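Local coordinates for protein Ras-3 from Cryphonectria parasitica (PDB 4KU4) that belongs to the Ras family of small P-loop G proteins and holds guanosine-5'-diphosphate in its nucleotide pocket, at residues Thr14-Leu20 and Asn86-Val92; Phe108-Ile112 and Phe135-Val140; Ile57-Ser62 and Val190-Arg194. All blocks are in the same frame, centred on the assembly; numbering follows the deposited sequence.

Interaction 1: residues Thr14-Leu20 and Asn86-Val92; sequences TDKIAML and NELFVIV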
loop_
_atom_site.group_PDB
_atom_site.type_symbol
_atom_site.label_atom_id
_atom_site.label_comp_id
_atom_site.label_asym_id
_atom_site.label_seq_id
_atom_site.Cartn_x
_atom_site.Cartn_y
_atom_site.Cartn_z
ATOM N N THR A 14 -4.406 15.274 -3.960
ATOM C CA THR A 14 -5.778 14.881 -3.716
ATOM C C THR A 14 -5.898 13.736 -2.705
ATOM O O THR A 14 -6.926 13.594 -2.045
ATOM C CB THR A 14 -6.458 14.460 -5.020
ATOM O OG1 THR A 14 -5.756 13.343 -5.569
ATOM C CG2 THR A 14 -6.416 15.602 -6.017
ATOM N N ASP A 15 -4.851 12.928 -2.587
ATOM C CA ASP A 15 -4.895 11.742 -1.722
ATOM C C ASP A 15 -3.565 11.447 -1.044
ATOM O O ASP A 15 -2.521 11.415 -1.696
ATOM C CB ASP A 15 -5.328 10.525 -2.530
ATOM C CG ASP A 15 -6.724 10.665 -3.077
ATOM O OD1 ASP A 15 -7.687 10.429 -2.307
ATOM O OD2 ASP A 15 -6.858 10.994 -4.278
ATOM N N LYS A 16 -3.613 11.194 0.260
ATOM C CA LYS A 16 -2.408 10.895 1.025
ATOM C C LYS A 16 -2.390 9.425 1.386
ATOM O O LYS A 16 -3.225 8.959 2.154
ATOM C CB LYS A 16 -2.355 11.754 2.297
ATOM C CG LYS A 16 -2.067 13.226 2.054
ATOM C CD LYS A 16 -2.613 14.069 3.189
ATOM C CE LYS A 16 -2.172 15.522 3.096
ATOM N NZ LYS A 16 -3.018 16.420 3.957
ATOM N N ILE A 17 -1.439 8.693 0.825
ATOM C CA ILE A 17 -1.318 7.271 1.068
ATOM C C ILE A 17 -0.036 6.965 1.836
ATOM O O ILE A 17 1.028 7.498 1.508
ATOM C CB ILE A 17 -1.241 6.510 -0.261
ATOM C CG1 ILE A 17 -2.387 6.931 -1.182
ATOM C CG2 ILE A 17 -1.253 5.040 0.004
ATOM C CD1 ILE A 17 -2.319 6.308 -2.554
ATOM N N ALA A 18 -0.128 6.101 2.848
ATOM C CA ALA A 18 1.081 5.623 3.516
ATOM C C ALA A 18 1.426 4.167 3.142
ATOM O O ALA A 18 0.550 3.315 3.076
ATOM C CB ALA A 18 0.979 5.807 5.048
ATOM N N MET A 19 2.704 3.912 2.866
ATOM C CA MET A 19 3.223 2.545 2.747
ATOM C C MET A 19 3.548 1.979 4.117
ATOM O O MET A 19 4.193 2.636 4.917
ATOM C CB MET A 19 4.499 2.535 1.921
ATOM C CG MET A 19 4.369 3.276 0.623
ATOM S SD MET A 19 3.190 2.484 -0.479
ATOM C CE MET A 19 4.057 0.968 -0.863
ATOM N N LEU A 20 3.079 0.770 4.381
ATOM C CA LEU A 20 3.487 0.032 5.590
ATOM C C LEU A 20 3.926 -1.376 5.209
ATOM O O LEU A 20 3.570 -1.874 4.137
ATOM C CB LEU A 20 2.338 -0.034 6.597
ATOM C CG LEU A 20 1.779 1.289 7.116
ATOM C CD1 LEU A 20 0.445 1.090 7.861
ATOM C CD2 LEU A 20 2.807 1.996 7.984
ATOM N N ASN A 86 -2.108 10.163 7.226
ATOM C CA ASN A 86 -2.514 9.649 5.916
ATOM C C ASN A 86 -3.957 9.131 5.906
ATOM O O ASN A 86 -4.491 8.727 6.940
ATOM C CB ASN A 86 -1.537 8.577 5.422
ATOM C CG ASN A 86 -0.211 9.156 4.993
ATOM O OD1 ASN A 86 -0.048 9.601 3.848
ATOM N ND2 ASN A 86 0.750 9.145 5.897
ATOM N N GLU A 87 -4.584 9.144 4.731
ATOM C CA GLU A 87 -5.987 8.755 4.576
ATOM C C GLU A 87 -6.132 7.298 4.124
ATOM O O GLU A 87 -7.051 6.593 4.541
ATOM C CB GLU A 87 -6.696 9.692 3.570
ATOM C CG GLU A 87 -7.825 9.027 2.753
ATOM C CD GLU A 87 -8.476 9.915 1.658
ATOM O OE1 GLU A 87 -7.783 10.358 0.694
ATOM O OE2 GLU A 87 -9.711 10.134 1.741
ATOM N N LEU A 88 -5.217 6.856 3.266
ATOM C CA LEU A 88 -5.319 5.553 2.638
ATOM C C LEU A 88 -4.018 4.811 2.865
ATOM O O LEU A 88 -2.975 5.431 3.056
ATOM C CB LEU A 88 -5.562 5.706 1.141
ATOM C CG LEU A 88 -6.662 6.685 0.734
ATOM C CD1 LEU A 88 -6.601 7.010 -0.760
ATOM C CD2 LEU A 88 -8.047 6.153 1.123
ATOM N N PHE A 89 -4.079 3.484 2.814
ATOM C CA PHE A 89 -2.955 2.650 3.195
ATOM C C PHE A 89 -2.682 1.468 2.285
ATOM O O PHE A 89 -3.589 0.742 1.878
ATOM C CB PHE A 89 -3.146 2.157 4.634
ATOM C CG PHE A 89 -3.194 3.267 5.638
ATOM C CD1 PHE A 89 -2.030 3.721 6.240
ATOM C CD2 PHE A 89 -4.393 3.888 5.946
ATOM C CE1 PHE A 89 -2.055 4.758 7.153
ATOM C CE2 PHE A 89 -4.430 4.928 6.864
ATOM C CZ PHE A 89 -3.249 5.368 7.461
ATOM N N VAL A 90 -1.406 1.289 1.982
ATOM C CA VAL A 90 -0.943 0.147 1.233
ATOM C C VAL A 90 -0.027 -0.635 2.161
ATOM O O VAL A 90 1.063 -0.169 2.505
ATOM C CB VAL A 90 -0.180 0.594 -0.010
ATOM C CG1 VAL A 90 0.330 -0.619 -0.791
ATOM C CG2 VAL A 90 -1.077 1.486 -0.893
ATOM N N ILE A 91 -0.486 -1.810 2.593
ATOM C CA ILE A 91 0.281 -2.648 3.499
ATOM C C ILE A 91 0.892 -3.794 2.710
ATOM O O ILE A 91 0.181 -4.650 2.194
ATOM C CB ILE A 91 -0.607 -3.125 4.648
ATOM C CG1 ILE A 91 -1.280 -1.904 5.279
ATOM C CG2 ILE A 91 0.203 -3.949 5.663
ATOM C CD1 ILE A 91 -2.064 -2.239 6.547
ATOM N N VAL A 92 2.217 -3.767 2.590
ATOM C CA VAL A 92 2.937 -4.668 1.702
ATOM C C VAL A 92 3.568 -5.858 2.434
ATOM O O VAL A 92 4.168 -5.716 3.511
ATOM C CB VAL A 92 4.051 -3.899 0.954
ATOM C CG1 VAL A 92 4.682 -4.773 -0.123
ATOM C CG2 VAL A 92 3.487 -2.629 0.345
HETATM O O HOH W 1 -5.889 12.243 1.573
#
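Val90 stands with CG1 anti to its backbone N (chi1 179°), a torsion that turns CG2 toward Ile17 CG2 and CG1 toward Met19 CE. The sulfur of Met19 rests against Val90 CB. Bent at chi2 and chi3, both near -65°, Met19 lies side by side with Val90, and the bend brings its CE to Val92 CG2, 3.8 Å away. Ile17 CG2 closes on Val90 CG2 at 3.7 Å. Phe186 of helix 182-196 touches Met19 and Val90, and Val189 and Val190 touch Leu88. On the other face the Phe89 ring meets Ala18 CB with its CE1 and the CD1 methyl of Leu20 with its CD1, and Val111 of helix 98-118 touches both Phe89 and Leu20. The strand axes run parallel and approach to 4.6 Å. Their ladder opens with a forked acceptor: Lys16 O takes both Glu87 N (2.9 Å) and Leu88 N (3.1 Å). It then passes through Ala18 and Val90, where Val90 N reaches Ala18 O nearly straight at 174°, and closes with Val92 N on Leu20 O at 2.8 Å. At the N-terminal end Asp15 OD1 and Glu87 OE1 lie 3.0 Å apart, two acceptors of like charge; such closeness might raise the pKa of one of them. A water bridges Glu87 OE1 to Lys16 N, while Asn86 ND2 is held by Trp82 O. These are adjacent parallel strands in the centre of the Ras-type P-loop sheet, strand 15-20 leading into the P-loop.

Interaction 2: residues Phe108-Ile112 and Phe135-Val140; sequences FEEVI and FAPSLV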
loop_
_atom_site.group_PDB
_atom_site.type_symbol
_atom_site.label_atom_id
_atom_site.label_comp_id
_atom_site.label_asym_id
_atom_site.label_seq_id
_atom_site.Cartn_x
_atom_site.Cartn_y
_atom_site.Cartn_z
ATOM N N PHE A 108 -2.269 -4.153 9.810
ATOM C CA PHE A 108 -3.658 -3.800 9.550
ATOM C C PHE A 108 -4.392 -3.466 10.860
ATOM O O PHE A 108 -5.105 -2.469 10.944
ATOM C CB PHE A 108 -4.384 -4.929 8.811
ATOM C CG PHE A 108 -5.843 -4.671 8.623
ATOM C CD1 PHE A 108 -6.300 -3.982 7.507
ATOM C CD2 PHE A 108 -6.758 -5.090 9.568
ATOM C CE1 PHE A 108 -7.646 -3.727 7.339
ATOM C CE2 PHE A 108 -8.104 -4.847 9.407
ATOM C CZ PHE A 108 -8.549 -4.152 8.285
ATOM N N GLU A 109 -4.208 -4.290 11.887
ATOM C CA GLU A 109 -4.876 -4.024 13.164
ATOM C C GLU A 109 -4.404 -2.713 13.783
ATOM O O GLU A 109 -5.221 -1.982 14.328
ATOM C CB GLU A 109 -4.708 -5.181 14.161
ATOM C CG GLU A 109 -5.973 -5.521 14.939
ATOM C CD GLU A 109 -6.028 -4.813 16.271
ATOM O OE1 GLU A 109 -7.003 -5.033 17.020
ATOM O OE2 GLU A 109 -5.092 -4.042 16.574
ATOM N N GLU A 110 -3.103 -2.417 13.698
ATOM C CA GLU A 110 -2.596 -1.121 14.140
ATOM C C GLU A 110 -3.314 0.012 13.420
ATOM O O GLU A 110 -3.711 1.002 14.034
ATOM C CB GLU A 110 -1.082 -0.983 13.903
ATOM C CG GLU A 110 -0.172 -1.707 14.887
ATOM C CD GLU A 110 1.287 -1.314 14.694
ATOM O OE1 GLU A 110 1.534 -0.279 14.041
ATOM O OE2 GLU A 110 2.183 -2.027 15.191
ATOM N N VAL A 111 -3.470 -0.115 12.107
ATOM C CA VAL A 111 -4.133 0.948 11.349
ATOM C C VAL A 111 -5.568 1.186 11.822
ATOM O O VAL A 111 -5.952 2.316 12.140
ATOM C CB VAL A 111 -4.087 0.686 9.824
ATOM C CG1 VAL A 111 -5.044 1.619 9.086
ATOM C CG2 VAL A 111 -2.662 0.861 9.318
ATOM N N ILE A 112 -6.357 0.115 11.876
ATOM C CA ILE A 112 -7.742 0.214 12.329
ATOM C C ILE A 112 -7.869 0.804 13.740
ATOM O O ILE A 112 -8.665 1.715 13.961
ATOM C CB ILE A 112 -8.445 -1.149 12.267
ATOM C CG1 ILE A 112 -8.747 -1.503 10.813
ATOM C CG2 ILE A 112 -9.732 -1.123 13.078
ATOM C CD1 ILE A 112 -9.722 -0.570 10.166
ATOM N N PHE A 135 -13.302 6.038 9.253
ATOM C CA PHE A 135 -12.395 5.148 8.540
ATOM C C PHE A 135 -13.035 3.778 8.351
ATOM O O PHE A 135 -13.801 3.318 9.198
ATOM C CB PHE A 135 -11.072 5.014 9.303
ATOM C CG PHE A 135 -9.978 4.368 8.509
ATOM C CD1 PHE A 135 -9.662 3.038 8.701
ATOM C CD2 PHE A 135 -9.277 5.086 7.553
ATOM C CE1 PHE A 135 -8.660 2.438 7.970
ATOM C CE2 PHE A 135 -8.273 4.484 6.811
ATOM C CZ PHE A 135 -7.968 3.161 7.020
ATOM N N ALA A 136 -12.710 3.128 7.236
ATOM C CA ALA A 136 -13.209 1.788 6.942
ATOM C C ALA A 136 -12.086 0.915 6.380
ATOM O O ALA A 136 -11.163 1.427 5.750
ATOM C CB ALA A 136 -14.361 1.861 5.954
ATOM N N PRO A 137 -12.170 -0.407 6.594
ATOM C CA PRO A 137 -11.129 -1.323 6.115
ATOM C C PRO A 137 -10.914 -1.274 4.609
ATOM O O PRO A 137 -9.844 -1.673 4.162
ATOM C CB PRO A 137 -11.660 -2.706 6.512
ATOM C CG PRO A 137 -12.583 -2.459 7.624
ATOM C CD PRO A 137 -13.221 -1.120 7.340
ATOM N N SER A 138 -11.897 -0.803 3.842
ATOM C CA SER A 138 -11.724 -0.718 2.395
ATOM C C SER A 138 -10.706 0.356 1.985
ATOM O O SER A 138 -10.291 0.406 0.830
ATOM C CB SER A 138 -13.069 -0.479 1.688
ATOM O OG SER A 138 -13.685 0.708 2.157
ATOM N N LEU A 139 -10.290 1.201 2.927
ATOM C CA LEU A 139 -9.305 2.244 2.620
ATOM C C LEU A 139 -7.887 1.701 2.746
ATOM O O LEU A 139 -6.898 2.435 2.629
ATOM C CB LEU A 139 -9.500 3.478 3.522
ATOM C CG LEU A 139 -10.873 4.149 3.393
ATOM C CD1 LEU A 139 -10.940 5.453 4.148
ATOM C CD2 LEU A 139 -11.200 4.383 1.927
ATOM N N VAL A 140 -7.801 0.401 2.994
ATOM C CA VAL A 140 -6.533 -0.295 3.074
ATOM C C VAL A 140 -6.453 -1.326 1.963
ATOM O O VAL A 140 -7.449 -1.962 1.626
ATOM C CB VAL A 140 -6.388 -1.041 4.423
ATOM C CG1 VAL A 140 -5.083 -1.788 4.474
ATOM C CG2 VAL A 140 -6.499 -0.058 5.577
#
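This is a purely apolar helix-to-loop contact on the flank of the Ras fold: helix 98-118 lies against the short 3-10 turn 137-139 and the residues around it, where the chain comes back to enter strand 140-145. Two phenylalanines, one from each segment, take the largest single shares. The ring of Phe108, with CG trans to the main-chain nitrogen (chi1 175°), presents its edge: CZ meets Pro137 CB at 3.9 Å and CD1 meets Val140 CG1 at the same distance, both partners close to the ring plane. Phe135 offers its own edge to the helix, its CD1-CE1 side receiving the CD1 methyl of Ile112, with CE1 3.9 Å from it. Val111 CG1 approaches CE1 and CZ of the same ring, the two side chains crossing at about a right angle, and also touches Val140, lying 4.2 Å from its CG2. Phe89 of strand 88-94 touches both Val111 and Val140. The turn holds its own shape through Leu139 N to Ala136 O and Val140 N to Pro137 O. With no hydrogen bond or charge pair joining the segments, their fit rests on shape and exclusion of water.

Interaction 3: residues Ile57-Ser62 and Val190-Arg194; sequences IDGIPS and VRADR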
loop_
_atom_site.group_PDB
_atom_site.type_symbol
_atom_site.label_atom_id
_atom_site.label_comp_id
_atom_site.label_asym_id
_atom_site.label_seq_id
_atom_site.Cartn_x
_atom_site.Cartn_y
_atom_site.Cartn_z
ATOM N N ILE A 57 -7.469 8.615 -12.553
ATOM C CA ILE A 57 -8.049 7.371 -12.080
ATOM C C ILE A 57 -9.537 7.347 -12.406
ATOM O O ILE A 57 -10.315 8.166 -11.907
ATOM C CB ILE A 57 -7.846 7.199 -10.548
ATOM C CG1 ILE A 57 -6.358 7.225 -10.199
ATOM C CG2 ILE A 57 -8.457 5.904 -10.086
ATOM C CD1 ILE A 57 -6.050 7.485 -8.667
ATOM N N ASP A 58 -9.932 6.415 -13.267
ATOM C CA ASP A 58 -11.326 6.306 -13.680
ATOM C C ASP A 58 -11.902 7.667 -14.061
ATOM O O ASP A 58 -12.942 8.072 -13.550
ATOM C CB ASP A 58 -12.167 5.643 -12.577
ATOM C CG ASP A 58 -11.709 4.237 -12.270
ATOM O OD1 ASP A 58 -11.018 3.645 -13.129
ATOM O OD2 ASP A 58 -12.039 3.719 -11.183
ATOM N N GLY A 59 -11.196 8.367 -14.945
ATOM C CA GLY A 59 -11.661 9.626 -15.505
ATOM C C GLY A 59 -11.438 10.862 -14.653
ATOM O O GLY A 59 -11.629 11.977 -15.125
ATOM N N ILE A 60 -11.056 10.673 -13.393
ATOM C CA ILE A 60 -10.859 11.797 -12.484
ATOM C C ILE A 60 -9.370 12.080 -12.266
ATOM O O ILE A 60 -8.646 11.219 -11.755
ATOM C CB ILE A 60 -11.502 11.531 -11.103
ATOM C CG1 ILE A 60 -12.964 11.117 -11.251
ATOM C CG2 ILE A 60 -11.352 12.758 -10.193
ATOM C CD1 ILE A 60 -13.790 12.087 -12.040
ATOM N N PRO A 61 -8.903 13.283 -12.651
ATOM C CA PRO A 61 -7.504 13.644 -12.380
ATOM C C PRO A 61 -7.243 13.603 -10.886
ATOM O O PRO A 61 -8.017 14.184 -10.116
ATOM C CB PRO A 61 -7.408 15.091 -12.884
ATOM C CG PRO A 61 -8.497 15.194 -13.924
ATOM C CD PRO A 61 -9.617 14.363 -13.359
ATOM N N SER A 62 -6.170 12.916 -10.502
ATOM C CA SER A 62 -5.791 12.724 -9.102
ATOM C C SER A 62 -4.299 12.979 -8.938
ATOM O O SER A 62 -3.527 12.838 -9.886
ATOM C CB SER A 62 -6.117 11.303 -8.646
ATOM O OG SER A 62 -7.422 10.922 -9.064
ATOM N N VAL A 190 -8.030 4.393 -3.685
ATOM C CA VAL A 190 -8.721 5.586 -4.157
ATOM C C VAL A 190 -10.110 5.207 -4.672
ATOM O O VAL A 190 -11.101 5.873 -4.361
ATOM C CB VAL A 190 -7.954 6.284 -5.295
ATOM C CG1 VAL A 190 -8.806 7.438 -5.869
ATOM C CG2 VAL A 190 -6.574 6.767 -4.796
ATOM N N ARG A 191 -10.160 4.136 -5.458
ATOM C CA ARG A 191 -11.412 3.628 -6.009
ATOM C C ARG A 191 -12.379 3.260 -4.896
ATOM O O ARG A 191 -13.575 3.540 -4.990
ATOM C CB ARG A 191 -11.148 2.432 -6.918
ATOM C CG ARG A 191 -10.547 2.831 -8.255
ATOM C CD ARG A 191 -10.196 1.660 -9.137
ATOM N NE ARG A 191 -9.760 2.138 -10.448
ATOM C CZ ARG A 191 -8.684 1.708 -11.095
ATOM N NH1 ARG A 191 -7.919 0.775 -10.562
ATOM N NH2 ARG A 191 -8.370 2.223 -12.287
ATOM N N ALA A 192 -11.859 2.657 -3.828
ATOM C CA ALA A 192 -12.704 2.265 -2.704
ATOM C C ALA A 192 -13.277 3.483 -1.977
ATOM O O ALA A 192 -14.455 3.508 -1.617
ATOM C CB ALA A 192 -11.928 1.377 -1.733
ATOM N N ASP A 193 -12.440 4.493 -1.766
ATOM C CA ASP A 193 -12.864 5.728 -1.109
ATOM C C ASP A 193 -14.008 6.375 -1.883
ATOM O O ASP A 193 -14.983 6.841 -1.301
ATOM C CB ASP A 193 -11.684 6.698 -0.984
ATOM C CG ASP A 193 -12.032 7.942 -0.198
ATOM O OD1 ASP A 193 -12.899 7.859 0.701
ATOM O OD2 ASP A 193 -11.427 9.001 -0.471
ATOM N N ARG A 194 -13.896 6.382 -3.204
ATOM C CA ARG A 194 -14.956 6.941 -4.037
ATOM C C ARG A 194 -16.218 6.092 -4.044
ATOM O O ARG A 194 -17.325 6.616 -4.137
ATOM C CB ARG A 194 -14.467 7.104 -5.463
ATOM C CG ARG A 194 -13.369 8.106 -5.589
ATOM C CD ARG A 194 -12.914 8.182 -7.034
ATOM N NE ARG A 194 -11.679 8.941 -7.148
ATOM C CZ ARG A 194 -10.979 9.045 -8.273
ATOM N NH1 ARG A 194 -11.398 8.433 -9.377
ATOM N NH2 ARG A 194 -9.860 9.745 -8.282
HETATM O O HOH W 2 -8.095 4.576 -14.342
HETATM O O HOH W 3 -13.694 7.621 -10.622
#
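The guanidinium of Arg194 has Ile60 CG1 over one face, and at its edge, within its plane, Ile57 O and Ser62 OG. NH1 gives Ile57 O a bond of 2.8 Å with an angle of 159°. That donor stands 45° above the carbonyl plane, although the oxygen lies in the guanidinium plane. NH2 reaches Ser62 OG at 2.8 Å in a weak, bent bond. The arginine chain is extended from CG to NE, and it and the Ile60 side chain lie alongside with opposed directions. Ile57 O is gripped twice, since Ile60 N reaches it from the other face of its plane. Ser62 OG also bonds Ile60 O, which links the arginine's second partner to the turn. Arg191 meets Asp58 side-on: NE donates to OD2 at 2.9 Å and NH2 to OD1 at 3.1 Å, a two-nitrogen salt bridge with the two planes 26° apart. One water joins Asp58 N to Arg191 NH2, weakly on the arginine side, and another joins Asp58 O to Arg194 NH1. The apolar part of the contact is Ile57 CD1 on Val190 CG1 at 3.9 Å, with Leu64 touching both residues. Residues Ile57 to Ile60 form a type I' turn, the tight reversal of a beta hairpin, here joining strands 50-57 and 60-67 and pinned by two arginines one helical turn apart to the C-terminal helix of the Ras fold.

How the interactions relate
Interactions 1 and 2 adjoin, their centres about 10 Å apart: Phe89 N probably donates to Leu139 O at 3.0 Å, and Leu20 CD1 packs on Val111 CG2. Helix 98-118 packs on the sheet face carrying Ala18, Leu20, Phe89 and Ile91. The centre of interaction 3 is about 14 Å from that of interaction 1; its helix 182-196 packs on the opposite face, where Leu88 CD1 touches Val190 CG2 and Glu87 OE2 crowds the like-charged Asp193 OD2. Interactions 2 and 3, centres about 19 Å apart, meet through Ser138 and Ala192. Interaction 1 nears the pocket: the side chain of Val92 is about 6 Å from guanosine-5'-diphosphate and that of Met19 about 8 Å from a magnesium ion.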